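Local structure of crustacyanin-C1 subunit (1I4U) at residues Leu47-Val52 with Ile70-Asn75; Val34-Ala39 with Thr167-Ser172; Pro4-Pro9 with Ser130-Ile135. The protein binds the carotenoid astaxanthin, as one of the subunit types of the crustacyanin complexes that give the lobster carapace its blue colour. All blocks are in the same frame, centred on the assembly; numbering follows the deposited sequence.

In the fold
The three contacts illustrate how a lipocalin barrel is tied together by its strands and by the segments that flank them. Along the chain, 4-9 comes first, then 34-39, 47-52, 70-75, 130-135 and 167-172, so contact 1 is nested inside the loops closed by the other two, whereas the segments of contacts 2 and 3 alternate. Contacts 1 and 2 have centres about 11 Å apart and touch where Cys51 and Val52 meet Val168 and Gln169. Contact 3 is about 20 Å from contact 1 and 21 Å from contact 2, between centres, yet strand 33-41 of contact 2 neighbours strand 128-137 of contact 3, and Phe38 and Ala39 bond to Ile135 in the pairing that closes the barrel.

Contact 1 of 3, residues Leu47-Val52 with Ile70-Asn75; sequences LIEKCV and IAYDGN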
ATOM      1  N   LEU A  47      -5.058   7.236  10.557  1.00 11.63           N
ATOM      2  CA  LEU A  47      -4.688   8.454  11.276  1.00 11.09           C
ATOM      3  C   LEU A  47      -5.801   9.117  12.051  1.00 11.00           C
ATOM      4  O   LEU A  47      -5.577   9.972  12.872  1.00 13.05           O
ATOM      5  CB  LEU A  47      -4.095   9.493  10.288  1.00 14.41           C
ATOM      6  CG  LEU A  47      -2.886   9.043   9.470  1.00 18.26           C
ATOM      7  CD1 LEU A  47      -2.434  10.176   8.551  1.00 20.60           C
ATOM      8  CD2 LEU A  47      -1.800   8.530  10.409  1.00 26.15           C
ATOM      9  N   ILE A  48      -7.049   8.728  11.859  1.00 11.57           N
ATOM     10  CA  ILE A  48      -8.193   9.214  12.530  1.00 10.27           C
ATOM     11  C   ILE A  48      -8.591   8.251  13.637  1.00 10.53           C
ATOM     12  O   ILE A  48      -8.957   7.117  13.404  1.00 11.24           O
ATOM     13  CB  ILE A  48      -9.385   9.464  11.567  1.00 10.27           C
ATOM     14  CG1 ILE A  48      -8.959  10.189  10.286  1.00 12.03           C
ATOM     15  CG2 ILE A  48     -10.500  10.214  12.267  1.00 12.17           C
ATOM     16  CD1 ILE A  48     -10.061  10.322   9.261  1.00 14.21           C
ATOM     17  N   GLU A  49      -8.503   8.726  14.866  1.00 11.29           N
ATOM     18  CA  GLU A  49      -8.735   7.877  16.029  1.00 11.59           C
ATOM     19  C   GLU A  49     -10.210   7.768  16.412  1.00 11.31           C
ATOM     20  O   GLU A  49     -10.709   6.673  16.717  1.00 12.57           O
ATOM     21  CB  GLU A  49      -7.963   8.414  17.232  1.00 12.94           C
ATOM     22  CG  GLU A  49      -8.119   7.520  18.445  1.00 14.13           C
ATOM     23  CD  GLU A  49      -7.383   7.951  19.698  1.00 17.23           C
ATOM     24  OE1 GLU A  49      -7.037   9.164  19.811  1.00 17.58           O
ATOM     25  OE2 GLU A  49      -7.193   7.132  20.630  1.00 20.42           O
ATOM     26  N   LYS A  50     -10.876   8.910  16.484  1.00 10.86           N
ATOM     27  CA  LYS A  50     -12.208   8.989  17.012  1.00 10.12           C
ATOM     28  C   LYS A  50     -13.167   9.627  16.008  1.00  9.59           C
ATOM     29  O   LYS A  50     -12.758  10.425  15.134  1.00 10.80           O
ATOM     30  CB  LYS A  50     -12.263   9.804  18.308  1.00 14.18           C
ATOM     31  CG  LYS A  50     -11.351   9.337  19.404  1.00 13.92           C
ATOM     32  CD  LYS A  50     -11.416  10.289  20.585  1.00 16.45           C
ATOM     33  CE  LYS A  50     -10.584   9.789  21.745  1.00 19.43           C
ATOM     34  NZ  LYS A  50     -10.524  10.830  22.825  1.00 22.15           N
ATOM     35  N   CYS A  51     -14.446   9.308  16.107  1.00 10.24           N
ATOM     36  CA  CYS A  51     -15.534   9.975  15.384  1.00 10.18           C
ATOM     37  C   CYS A  51     -15.409   9.776  13.890  1.00  9.63           C
ATOM     38  O   CYS A  51     -15.832  10.615  13.106  1.00 10.15           O
ATOM     39  CB  CYS A  51     -15.588  11.476  15.735  1.00 10.26           C
ATOM     40  SG  CYS A  51     -15.814  11.767  17.507  1.00 10.97           S
ATOM     41  N   VAL A  52     -14.835   8.646  13.496  1.00  9.88           N
ATOM     42  CA  VAL A  52     -14.460   8.379  12.104  1.00  9.34           C
ATOM     43  C   VAL A  52     -15.691   8.297  11.222  1.00  9.11           C
ATOM     44  O   VAL A  52     -16.539   7.406  11.412  1.00 10.32           O
ATOM     45  CB  VAL A  52     -13.653   7.089  12.024  1.00 10.53           C
ATOM     46  CG1 VAL A  52     -13.298   6.801  10.582  1.00 11.41           C
ATOM     47  CG2 VAL A  52     -12.398   7.145  12.916  1.00 11.31           C
ATOM     48  N   ILE A  70     -11.363  12.861  14.703  1.00 10.54           N
ATOM     49  CA  ILE A  70     -10.365  13.419  15.608  1.00 11.15           C
ATOM     50  C   ILE A  70      -9.098  12.574  15.482  1.00 11.35           C
ATOM     51  O   ILE A  70      -9.166  11.356  15.676  1.00 12.25           O
ATOM     52  CB  ILE A  70     -10.849  13.436  17.075  1.00 12.70           C
ATOM     53  CG1 ILE A  70     -12.272  13.951  17.233  1.00 16.37           C
ATOM     54  CG2 ILE A  70      -9.869  14.221  17.927  1.00 14.80           C
ATOM     55  CD1 ILE A  70     -12.379  15.333  16.671  1.00 27.07           C
ATOM     56  N   ALA A  71      -7.985  13.219  15.191  1.00 11.81           N
ATOM     57  CA  ALA A  71      -6.673  12.593  15.025  1.00 13.02           C
ATOM     58  C   ALA A  71      -6.133  12.205  16.391  1.00 14.39           C
ATOM     59  O   ALA A  71      -6.701  12.617  17.426  1.00 13.02           O
ATOM     60  CB  ALA A  71      -5.761  13.600  14.365  1.00 15.95           C
ATOM     61  N   TYR A  72      -5.045  11.436  16.401  1.00 14.46           N
ATOM     62  CA  TYR A  72      -4.435  10.973  17.647  1.00 14.28           C
ATOM     63  C   TYR A  72      -3.884  12.101  18.514  1.00 15.62           C
ATOM     64  O   TYR A  72      -3.734  11.933  19.730  1.00 21.97           O
ATOM     65  CB  TYR A  72      -3.370   9.904  17.332  1.00 14.80           C
ATOM     66  CG  TYR A  72      -4.011   8.569  17.009  1.00 13.97           C
ATOM     67  CD1 TYR A  72      -4.380   8.227  15.692  1.00 12.99           C
ATOM     68  CD2 TYR A  72      -4.305   7.635  18.004  1.00 14.80           C
ATOM     69  CE1 TYR A  72      -4.973   7.019  15.424  1.00 13.45           C
ATOM     70  CE2 TYR A  72      -4.905   6.436  17.742  1.00 14.88           C
ATOM     71  CZ  TYR A  72      -5.230   6.129  16.443  1.00 13.06           C
ATOM     72  OH  TYR A  72      -5.846   4.927  16.170  1.00 15.66           O
ATOM     73  N   ASP A  73      -3.640  13.271  17.946  1.00 15.91           N
ATOM     74  CA  ASP A  73      -3.180  14.418  18.704  1.00 18.15           C
ATOM     75  C   ASP A  73      -4.344  15.242  19.247  1.00 19.39           C
ATOM     76  O   ASP A  73      -4.167  16.283  19.883  1.00 23.76           O
ATOM     77  CB  ASP A  73      -2.275  15.324  17.874  1.00 21.08           C
ATOM     78  CG  ASP A  73      -2.907  15.970  16.658  1.00 20.39           C
ATOM     79  OD1 ASP A  73      -4.097  15.747  16.367  1.00 19.34           O
ATOM     80  OD2 ASP A  73      -2.127  16.706  15.989  1.00 29.86           O
ATOM     81  N   GLY A  74      -5.564  14.859  18.969  1.00 16.90           N
ATOM     82  CA  GLY A  74      -6.695  15.606  19.406  1.00 17.04           C
ATOM     83  C   GLY A  74      -7.267  16.644  18.461  1.00 16.26           C
ATOM     84  O   GLY A  74      -8.297  17.271  18.808  1.00 16.35           O
ATOM     85  N   ASN A  75      -6.660  16.859  17.306  1.00 15.42           N
ATOM     86  CA  ASN A  75      -7.188  17.847  16.365  1.00 14.83           C
ATOM     87  C   ASN A  75      -8.145  17.207  15.391  1.00 13.04           C
ATOM     88  O   ASN A  75      -8.001  16.039  15.051  1.00 14.57           O
ATOM     89  CB  ASN A  75      -6.064  18.561  15.604  1.00 19.44           C
ATOM     90  CG  ASN A  75      -5.295  19.371  16.656  1.00 24.10           C
ATOM     91  OD1 ASN A  75      -5.925  20.121  17.376  1.00 38.59           O
ATOM     92  ND2 ASN A  75      -4.003  19.135  16.679  1.00 37.46           N
TER
HETATM   93  O   HOH W   1      -3.364  11.130  13.928  1.00 16.44           O
HETATM   94  O   HOH W   2      -8.419  11.441  19.270  1.00 17.75           O
HETATM   95  O   HOH W   3      -4.947  10.283  21.152  1.00 33.78           O
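The side chain of Glu49 crosses the ring of Tyr72 at about a right angle and lies over one of its faces. Its CB sits 3.5 Å from the Tyr72 ring centroid, only 7° off the normal, a CH-pi contact; with CG anti to the backbone N (chi1 -177°), the chain then runs out over the rim, where Glu49 CG is 3.5 Å from Tyr72 CE2. The carboxylate ends nearly parallel to the ring, the planes 19° apart, but above and beyond its CD2-CE2 rim, Glu49 CD lying 3.5 Å from both Tyr72 CD2 and Tyr72 CE2. Two waters donate to Glu49 OE1 and continue to the carbonyl oxygens of Ala71 and Tyr72. An alanine here would keep the CB contact but would probably leave the CE2-CD2 side of the ring uncovered and these two waters without their carboxylate acceptor. A third water, lying in the ring plane at its edge, links Leu47 O to Tyr72 N.

Behind this pair the backbones form a classic beta bulge: Glu49 and Lys50 both face Ile70, whose O receives a bent bond from Glu49 N (2.8 Å) and a straighter one from Lys50 N (3.1 Å), and Ile70 N returns a bond to Lys50 O (2.8 Å). The short strands 48-49 and 70-71 lie in the connections that, as in other lipocalins, join barrel strands at the open end. Ile70 lies beside Lys50, CB to CB 4.1 Å, and its CG1 approaches Cys51 SG, which is disulfide-bonded to Cys173. Asn125 of the second subunit packs on both Leu47 and Tyr72.

Contact 2 of 3, residues Val34-Ala39 with Thr167-Ser172; sequences VWYQFA and TVQGSS
Thr167 and Gln169 lean with their side chains against the backbone of Gln37, in the first long strand of the lipocalin barrel, 33-41. They belong to the irregular segment that follows strand 164-166, itself an antiparallel neighbour of 33-41, so the contact continues that pairing by one backbone bond and by side chains where regular structure has ended.

Gln169 makes the polar grip. A bend at chi2 (-72°) swings its CD round, and Gln169 NE2 donates to Gln37 O over 2.9 Å; the bond is nearly straight, and the acceptor lies in the amide plane although the donor stands above the plane of the Gln37 carbonyl. The same NE2 also bonds Val52 O on the adjoining strand, while OE1 is held by the hydroxyl of Tyr175. With both ends of the amide engaged, its rotation is fixed. Tyr36 flanks it, the ring plane 85° from the amide plane, and Tyr36 CD2 lies 3.9 Å from Gln169 OE1.

Thr167 presses on the same carbonyl with carbon atoms: its CB is 3.2 Å and its CG2 3.5 Å from Gln37 O. One residue further along, Phe38 and Ala39 together face Ile135 in a classic beta bulge. There Thr167 N donates to Phe38 O (3.0 Å), and a water bridges the two residues, donating to Phe38 O at 2.8 Å and to Thr167 O at 2.7 Å.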
ATOM      1  N   VAL A  34     -22.768   8.300   3.707  1.00 12.27           N
ATOM      2  CA  VAL A  34     -21.976   8.396   4.937  1.00 11.41           C
ATOM      3  C   VAL A  34     -21.958   7.076   5.664  1.00 10.52           C
ATOM      4  O   VAL A  34     -23.010   6.482   5.915  1.00 12.15           O
ATOM      5  CB  VAL A  34     -22.533   9.528   5.822  1.00 12.60           C
ATOM      6  CG1 VAL A  34     -21.763   9.593   7.145  1.00 13.29           C
ATOM      7  CG2 VAL A  34     -22.447  10.849   5.076  1.00 15.39           C
ATOM      8  N   TRP A  35     -20.751   6.631   5.994  1.00 11.14           N
ATOM      9  CA  TRP A  35     -20.530   5.447   6.817  1.00 10.63           C
ATOM     10  C   TRP A  35     -19.655   5.799   8.027  1.00 11.55           C
ATOM     11  O   TRP A  35     -18.616   6.449   7.860  1.00 14.85           O
ATOM     12  CB  TRP A  35     -19.786   4.389   6.041  1.00 11.13           C
ATOM     13  CG  TRP A  35     -20.501   3.638   4.960  1.00 11.54           C
ATOM     14  CD1 TRP A  35     -20.381   3.881   3.624  1.00 12.82           C
ATOM     15  CD2 TRP A  35     -21.394   2.550   5.095  1.00 11.30           C
ATOM     16  NE1 TRP A  35     -21.162   2.990   2.920  1.00 14.47           N
ATOM     17  CE2 TRP A  35     -21.801   2.160   3.800  1.00 12.55           C
ATOM     18  CE3 TRP A  35     -21.895   1.871   6.208  1.00 11.45           C
ATOM     19  CZ2 TRP A  35     -22.695   1.102   3.552  1.00 12.85           C
ATOM     20  CZ3 TRP A  35     -22.766   0.837   5.995  1.00 11.52           C
ATOM     21  CH2 TRP A  35     -23.157   0.475   4.687  1.00 13.22           C
ATOM     22  N   TYR A  36     -20.035   5.375   9.195  1.00 10.13           N
ATOM     23  CA  TYR A  36     -19.259   5.573  10.402  1.00 10.28           C
ATOM     24  C   TYR A  36     -18.472   4.310  10.701  1.00 11.38           C
ATOM     25  O   TYR A  36     -18.950   3.197  10.531  1.00 14.21           O
ATOM     26  CB  TYR A  36     -20.202   5.863  11.584  1.00 10.96           C
ATOM     27  CG  TYR A  36     -21.047   7.100  11.364  1.00 10.92           C
ATOM     28  CD1 TYR A  36     -22.262   7.029  10.721  1.00 11.84           C
ATOM     29  CD2 TYR A  36     -20.611   8.367  11.779  1.00 12.57           C
ATOM     30  CE1 TYR A  36     -23.039   8.158  10.507  1.00 13.14           C
ATOM     31  CE2 TYR A  36     -21.373   9.491  11.550  1.00 13.46           C
ATOM     32  CZ  TYR A  36     -22.600   9.389  10.906  1.00 14.20           C
ATOM     33  OH  TYR A  36     -23.357  10.495  10.692  1.00 19.32           O
ATOM     34  N   GLN A  37     -17.236   4.455  11.168  1.00 11.48           N
ATOM     35  CA  GLN A  37     -16.442   3.282  11.536  1.00 11.31           C
ATOM     36  C   GLN A  37     -16.834   2.862  12.931  1.00 11.98           C
ATOM     37  O   GLN A  37     -16.489   3.552  13.896  1.00 13.01           O
ATOM     38  CB  GLN A  37     -14.960   3.631  11.487  1.00 11.04           C
ATOM     39  CG  GLN A  37     -14.039   2.435  11.838  1.00 11.67           C
ATOM     40  CD  GLN A  37     -12.626   2.958  11.850  1.00 11.01           C
ATOM     41  OE1 GLN A  37     -11.890   3.108  10.872  1.00 13.09           O
ATOM     42  NE2 GLN A  37     -12.035   3.405  12.906  1.00 13.27           N
ATOM     43  N   PHE A  38     -17.531   1.726  13.039  1.00 12.03           N
ATOM     44  CA  PHE A  38     -17.993   1.238  14.329  1.00 11.46           C
ATOM     45  C   PHE A  38     -16.869   0.602  15.135  1.00 11.42           C
ATOM     46  O   PHE A  38     -16.801   0.798  16.344  1.00 12.24           O
ATOM     47  CB  PHE A  38     -19.125   0.243  14.108  1.00 12.07           C
ATOM     48  CG  PHE A  38     -19.661  -0.386  15.364  1.00 13.53           C
ATOM     49  CD1 PHE A  38     -20.473   0.339  16.225  1.00 17.11           C
ATOM     50  CD2 PHE A  38     -19.300  -1.677  15.682  1.00 15.05           C
ATOM     51  CE1 PHE A  38     -20.927  -0.218  17.396  1.00 19.38           C
ATOM     52  CE2 PHE A  38     -19.788  -2.250  16.829  1.00 19.04           C
ATOM     53  CZ  PHE A  38     -20.596  -1.532  17.706  1.00 20.14           C
ATOM     54  N   ALA A  39     -16.041  -0.191  14.453  1.00 11.57           N
ATOM     55  CA  ALA A  39     -14.950  -0.913  15.128  1.00 11.42           C
ATOM     56  C   ALA A  39     -13.924  -1.313  14.061  1.00 11.82           C
ATOM     57  O   ALA A  39     -14.260  -1.402  12.874  1.00 11.70           O
ATOM     58  CB  ALA A  39     -15.387  -2.161  15.879  1.00 13.06           C
ATOM     59  N   THR A 167     -14.728   2.057  18.102  1.00 13.72           N
ATOM     60  CA  THR A 167     -14.302   3.436  17.830  1.00 12.37           C
ATOM     61  C   THR A 167     -15.258   4.381  18.506  1.00 12.43           C
ATOM     62  O   THR A 167     -16.483   4.206  18.512  1.00 13.50           O
ATOM     63  CB  THR A 167     -14.361   3.657  16.307  1.00 11.83           C
ATOM     64  OG1 THR A 167     -13.468   2.679  15.819  1.00 15.06           O
ATOM     65  CG2 THR A 167     -14.016   5.093  15.893  1.00 12.30           C
ATOM     66  N   VAL A 168     -14.733   5.426  19.084  1.00 12.74           N
ATOM     67  CA  VAL A 168     -15.588   6.466  19.674  1.00 13.05           C
ATOM     68  C   VAL A 168     -16.490   7.079  18.611  1.00 11.96           C
ATOM     69  O   VAL A 168     -16.020   7.551  17.592  1.00 11.82           O
ATOM     70  CB  VAL A 168     -14.735   7.539  20.340  1.00 15.75           C
ATOM     71  CG1 VAL A 168     -15.618   8.683  20.824  1.00 16.41           C
ATOM     72  CG2 VAL A 168     -13.879   6.953  21.456  1.00 18.26           C
ATOM     73  N   GLN A 169     -17.787   7.074  18.886  1.00 11.65           N
ATOM     74  CA  GLN A 169     -18.799   7.691  18.050  1.00 11.85           C
ATOM     75  C   GLN A 169     -19.888   8.262  18.951  1.00 11.94           C
ATOM     76  O   GLN A 169     -19.928   7.998  20.164  1.00 14.32           O
ATOM     77  CB  GLN A 169     -19.415   6.672  17.089  1.00 11.22           C
ATOM     78  CG  GLN A 169     -18.448   6.035  16.107  1.00 10.63           C
ATOM     79  CD  GLN A 169     -17.974   6.948  15.016  1.00 10.28           C
ATOM     80  OE1 GLN A 169     -18.291   8.136  14.917  1.00 10.66           O
ATOM     81  NE2 GLN A 169     -17.175   6.385  14.100  1.00 10.93           N
ATOM     82  N   GLY A 170     -20.778   9.044  18.364  1.00 12.14           N
ATOM     83  CA  GLY A 170     -22.007   9.545  18.944  1.00 12.82           C
ATOM     84  C   GLY A 170     -22.013  10.966  19.297  1.00 13.14           C
ATOM     85  O   GLY A 170     -21.329  11.794  18.671  1.00 14.31           O
ATOM     86  N   SER A 171     -22.785  11.312  20.313  1.00 15.21           N
ATOM     87  CA  SER A 171     -23.184  12.716  20.526  1.00 19.52           C
ATOM     88  C   SER A 171     -22.000  13.579  20.941  1.00 19.75           C
ATOM     89  O   SER A 171     -22.070  14.812  20.815  1.00 20.89           O
ATOM     90  CB  SER A 171     -24.398  12.758  21.449  1.00 26.67           C
ATOM     91  OG  SER A 171     -23.984  12.288  22.728  1.00 35.66           O
ATOM     92  N   SER A 172     -20.882  13.029  21.408  1.00 18.07           N
ATOM     93  CA  SER A 172     -19.678  13.759  21.709  1.00 18.98           C
ATOM     94  C   SER A 172     -18.859  14.146  20.477  1.00 14.21           C
ATOM     95  O   SER A 172     -17.887  14.896  20.579  1.00 14.78           O
ATOM     96  CB  SER A 172     -18.719  12.998  22.635  1.00 23.07           C
ATOM     97  OG  SER A 172     -18.023  11.928  22.002  1.00 24.48           O
TER
HETATM   98  O   HOH W   4     -18.445   2.448  17.807  1.00 17.90           O

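Contact 3 of 3, residues Pro4-Pro9 with Ser130-Ile135; sequences PDFVVP and SDFSFI
Phe6 meets Ser130 and Phe132 from within a type I turn that runs from Pro4 to Val7. The turn is closed by Val7 N donating to Pro4 O, and it folds the proline back so that Pro4 CB stands 3.6 Å above the plane of the Phe6 ring, displaced toward the rim. Asp5, next along, ties the turn to the loop beyond strand 33-41 by a hydrogen bond from Asn42.

Phe6 carries most of the contact. Its CG sits between the backbone N and the carbonyl carbon (chi1 57°), a crowded position, and the ring meets that of Phe132 obliquely. The planes are 45° apart and the centroids 5.7 Å, with Phe6 CD1 3.9 Å from Phe132 CE1. At the ring edge, in its plane, lies Ser130 OG, 3.7 Å from Phe6 CD1. Ser130 OG donates to Phe6 O over 2.7 Å from above the carbonyl plane, and it is also hydrogen-bonded to the hydroxyl of Tyr124. Two polar partners thus hold the buried serine. Ser130 CA adds a CA-H...O contact to Phe6 O, at 3.1 Å. The neighbouring amide, Asp131 N, is buried here without a partner in the model, although the Asp131 carboxylate is well engaged by Tyr119 and Arg163.

Val7 follows with CG2 3.5 Å from Ser130 OG, and Val8 is hydrogen-bonded through the backbone to His129. The side chain of Phe132 lies about 3 Å, between nearest atoms, from a bound methylpentanediol, which probably comes from the crystallisation liquor but may mark a pocket. The N-terminal strand 7-9 thus adds itself antiparallel to the start of the last barrel strand, 128-137, whose later part closes the eight-stranded lipocalin barrel against strand 33-41.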
ATOM      1  N   PRO A   4       3.608  -7.697  16.452  1.00 19.64           N
ATOM      2  CA  PRO A   4       2.280  -7.070  16.523  1.00 20.19           C
ATOM      3  C   PRO A   4       1.180  -8.101  16.253  1.00 18.58           C
ATOM      4  O   PRO A   4       1.320  -9.056  15.470  1.00 16.32           O
ATOM      5  CB  PRO A   4       2.306  -5.985  15.446  1.00 21.38           C
ATOM      6  CG  PRO A   4       3.761  -5.780  15.176  1.00 23.71           C
ATOM      7  CD  PRO A   4       4.467  -7.096  15.436  1.00 21.49           C
ATOM      8  N   ASP A   5       0.051  -7.889  16.911  1.00 20.24           N
ATOM      9  CA  ASP A   5      -1.062  -8.849  16.769  1.00 20.06           C
ATOM     10  C   ASP A   5      -1.735  -8.775  15.415  1.00 17.27           C
ATOM     11  O   ASP A   5      -2.628  -9.585  15.110  1.00 19.79           O
ATOM     12  CB  ASP A   5      -2.059  -8.596  17.913  1.00 26.45           C
ATOM     13  CG  ASP A   5      -2.626  -7.212  17.996  1.00 25.59           C
ATOM     14  OD1 ASP A   5      -2.652  -6.417  17.042  1.00 21.29           O
ATOM     15  OD2 ASP A   5      -3.069  -6.844  19.093  1.00 38.24           O
ATOM     16  N   PHE A   6      -1.350  -7.866  14.546  1.00 14.23           N
ATOM     17  CA  PHE A   6      -1.850  -7.834  13.167  1.00 13.48           C
ATOM     18  C   PHE A   6      -0.839  -8.444  12.194  1.00 12.95           C
ATOM     19  O   PHE A   6      -1.085  -8.365  10.965  1.00 14.00           O
ATOM     20  CB  PHE A   6      -2.314  -6.441  12.774  1.00 14.48           C
ATOM     21  CG  PHE A   6      -1.238  -5.374  12.910  1.00 13.37           C
ATOM     22  CD1 PHE A   6      -0.275  -5.189  11.935  1.00 16.04           C
ATOM     23  CD2 PHE A   6      -1.193  -4.585  14.044  1.00 16.27           C
ATOM     24  CE1 PHE A   6       0.734  -4.260  12.046  1.00 16.93           C
ATOM     25  CE2 PHE A   6      -0.178  -3.632  14.174  1.00 17.39           C
ATOM     26  CZ  PHE A   6       0.779  -3.479  13.188  1.00 16.89           C
ATOM     27  N   VAL A   7       0.239  -9.021  12.685  1.00 12.09           N
ATOM     28  CA  VAL A   7       1.149  -9.784  11.845  1.00 11.91           C
ATOM     29  C   VAL A   7       0.963 -11.258  12.212  1.00 12.67           C
ATOM     30  O   VAL A   7       1.316 -11.693  13.295  1.00 16.82           O
ATOM     31  CB  VAL A   7       2.602  -9.330  12.029  1.00 13.57           C
ATOM     32  CG1 VAL A   7       3.535 -10.139  11.152  1.00 16.06           C
ATOM     33  CG2 VAL A   7       2.736  -7.838  11.714  1.00 14.53           C
ATOM     34  N   VAL A   8       0.392 -12.054  11.317  1.00 12.68           N
ATOM     35  CA  VAL A   8      -0.182 -13.343  11.636  1.00 13.86           C
ATOM     36  C   VAL A   8       0.479 -14.427  10.823  1.00 14.57           C
ATOM     37  O   VAL A   8       0.621 -14.252   9.592  1.00 13.28           O
ATOM     38  CB  VAL A   8      -1.716 -13.334  11.356  1.00 17.66           C
ATOM     39  CG1 VAL A   8      -2.367 -14.686  11.655  1.00 21.73           C
ATOM     40  CG2 VAL A   8      -2.390 -12.207  12.119  1.00 18.58           C
ATOM     41  N   PRO A   9       0.882 -15.559  11.381  1.00 13.58           N
ATOM     42  CA  PRO A   9       1.425 -16.632  10.528  1.00 14.39           C
ATOM     43  C   PRO A   9       0.455 -17.056   9.435  1.00 15.58           C
ATOM     44  O   PRO A   9      -0.758 -17.016   9.614  1.00 18.02           O
ATOM     45  CB  PRO A   9       1.614 -17.797  11.494  1.00 16.75           C
ATOM     46  CG  PRO A   9       1.845 -17.084  12.801  1.00 16.57           C
ATOM     47  CD  PRO A   9       0.884 -15.921  12.815  1.00 15.77           C
ATOM     48  N   SER A 130      -0.596  -9.646   7.074  1.00 11.60           N
ATOM     49  CA  SER A 130      -1.251  -8.699   7.925  1.00 11.58           C
ATOM     50  C   SER A 130      -2.635  -8.460   7.345  1.00 11.74           C
ATOM     51  O   SER A 130      -2.811  -8.245   6.168  1.00 14.64           O
ATOM     52  CB  SER A 130      -0.560  -7.357   8.053  1.00 13.25           C
ATOM     53  OG  SER A 130       0.511  -7.399   9.011  1.00 14.27           O
ATOM     54  N   ASP A 131      -3.610  -8.490   8.230  1.00 15.30           N
ATOM     55  CA  ASP A 131      -4.950  -8.093   7.777  1.00 13.61           C
ATOM     56  C   ASP A 131      -5.553  -7.071   8.734  1.00 12.72           C
ATOM     57  O   ASP A 131      -5.130  -6.836   9.850  1.00 14.01           O
ATOM     58  CB  ASP A 131      -5.838  -9.279   7.585  1.00 15.61           C
ATOM     59  CG  ASP A 131      -6.060 -10.175   8.774  1.00 15.23           C
ATOM     60  OD1 ASP A 131      -5.862  -9.691   9.891  1.00 16.89           O
ATOM     61  OD2 ASP A 131      -6.386 -11.333   8.492  1.00 18.78           O
ATOM     62  N   PHE A 132      -6.510  -6.392   8.131  1.00 12.79           N
ATOM     63  CA  PHE A 132      -7.110  -5.179   8.663  1.00 12.01           C
ATOM     64  C   PHE A 132      -8.612  -5.285   8.372  1.00 11.59           C
ATOM     65  O   PHE A 132      -8.991  -5.373   7.212  1.00 13.18           O
ATOM     66  CB  PHE A 132      -6.504  -3.886   8.055  1.00 13.05           C
ATOM     67  CG  PHE A 132      -4.997  -3.879   8.300  1.00 11.75           C
ATOM     68  CD1 PHE A 132      -4.494  -3.591   9.544  1.00 12.72           C
ATOM     69  CD2 PHE A 132      -4.118  -4.237   7.318  1.00 12.95           C
ATOM     70  CE1 PHE A 132      -3.121  -3.681   9.783  1.00 12.91           C
ATOM     71  CE2 PHE A 132      -2.742  -4.319   7.509  1.00 13.45           C
ATOM     72  CZ  PHE A 132      -2.261  -4.064   8.782  1.00 13.94           C
ATOM     73  N   SER A 133      -9.421  -5.295   9.420  1.00 11.11           N
ATOM     74  CA  SER A 133     -10.836  -5.492   9.320  1.00 11.56           C
ATOM     75  C   SER A 133     -11.554  -4.300   9.971  1.00 10.48           C
ATOM     76  O   SER A 133     -11.050  -3.659  10.887  1.00 11.62           O
ATOM     77  CB  SER A 133     -11.267  -6.799   9.966  1.00 13.96           C
ATOM     78  OG  SER A 133     -10.637  -7.910   9.368  1.00 15.34           O
ATOM     79  N   PHE A 134     -12.745  -4.064   9.447  1.00 10.81           N
ATOM     80  CA  PHE A 134     -13.567  -2.914   9.829  1.00 10.66           C
ATOM     81  C   PHE A 134     -15.029  -3.301   9.835  1.00 11.61           C
ATOM     82  O   PHE A 134     -15.457  -4.030   8.977  1.00 11.92           O
ATOM     83  CB  PHE A 134     -13.403  -1.749   8.869  1.00 11.43           C
ATOM     84  CG  PHE A 134     -11.982  -1.359   8.505  1.00 10.85           C
ATOM     85  CD1 PHE A 134     -11.284  -2.087   7.565  1.00 13.18           C
ATOM     86  CD2 PHE A 134     -11.353  -0.284   9.120  1.00 12.65           C
ATOM     87  CE1 PHE A 134      -9.990  -1.740   7.252  1.00 13.89           C
ATOM     88  CE2 PHE A 134     -10.056   0.070   8.772  1.00 12.72           C
ATOM     89  CZ  PHE A 134      -9.378  -0.675   7.850  1.00 14.01           C
ATOM     90  N   ILE A 135     -15.768  -2.728  10.783  1.00 11.07           N
ATOM     91  CA  ILE A 135     -17.217  -2.781  10.809  1.00 11.35           C
ATOM     92  C   ILE A 135     -17.685  -1.351  10.610  1.00 11.57           C
ATOM     93  O   ILE A 135     -17.312  -0.478  11.421  1.00 11.90           O
ATOM     94  CB  ILE A 135     -17.773  -3.410  12.096  1.00 12.45           C
ATOM     95  CG1 ILE A 135     -17.296  -4.862  12.243  1.00 13.65           C
ATOM     96  CG2 ILE A 135     -19.287  -3.381  12.194  1.00 15.33           C
ATOM     97  CD1 ILE A 135     -17.557  -5.463  13.628  1.00 17.33           C
TER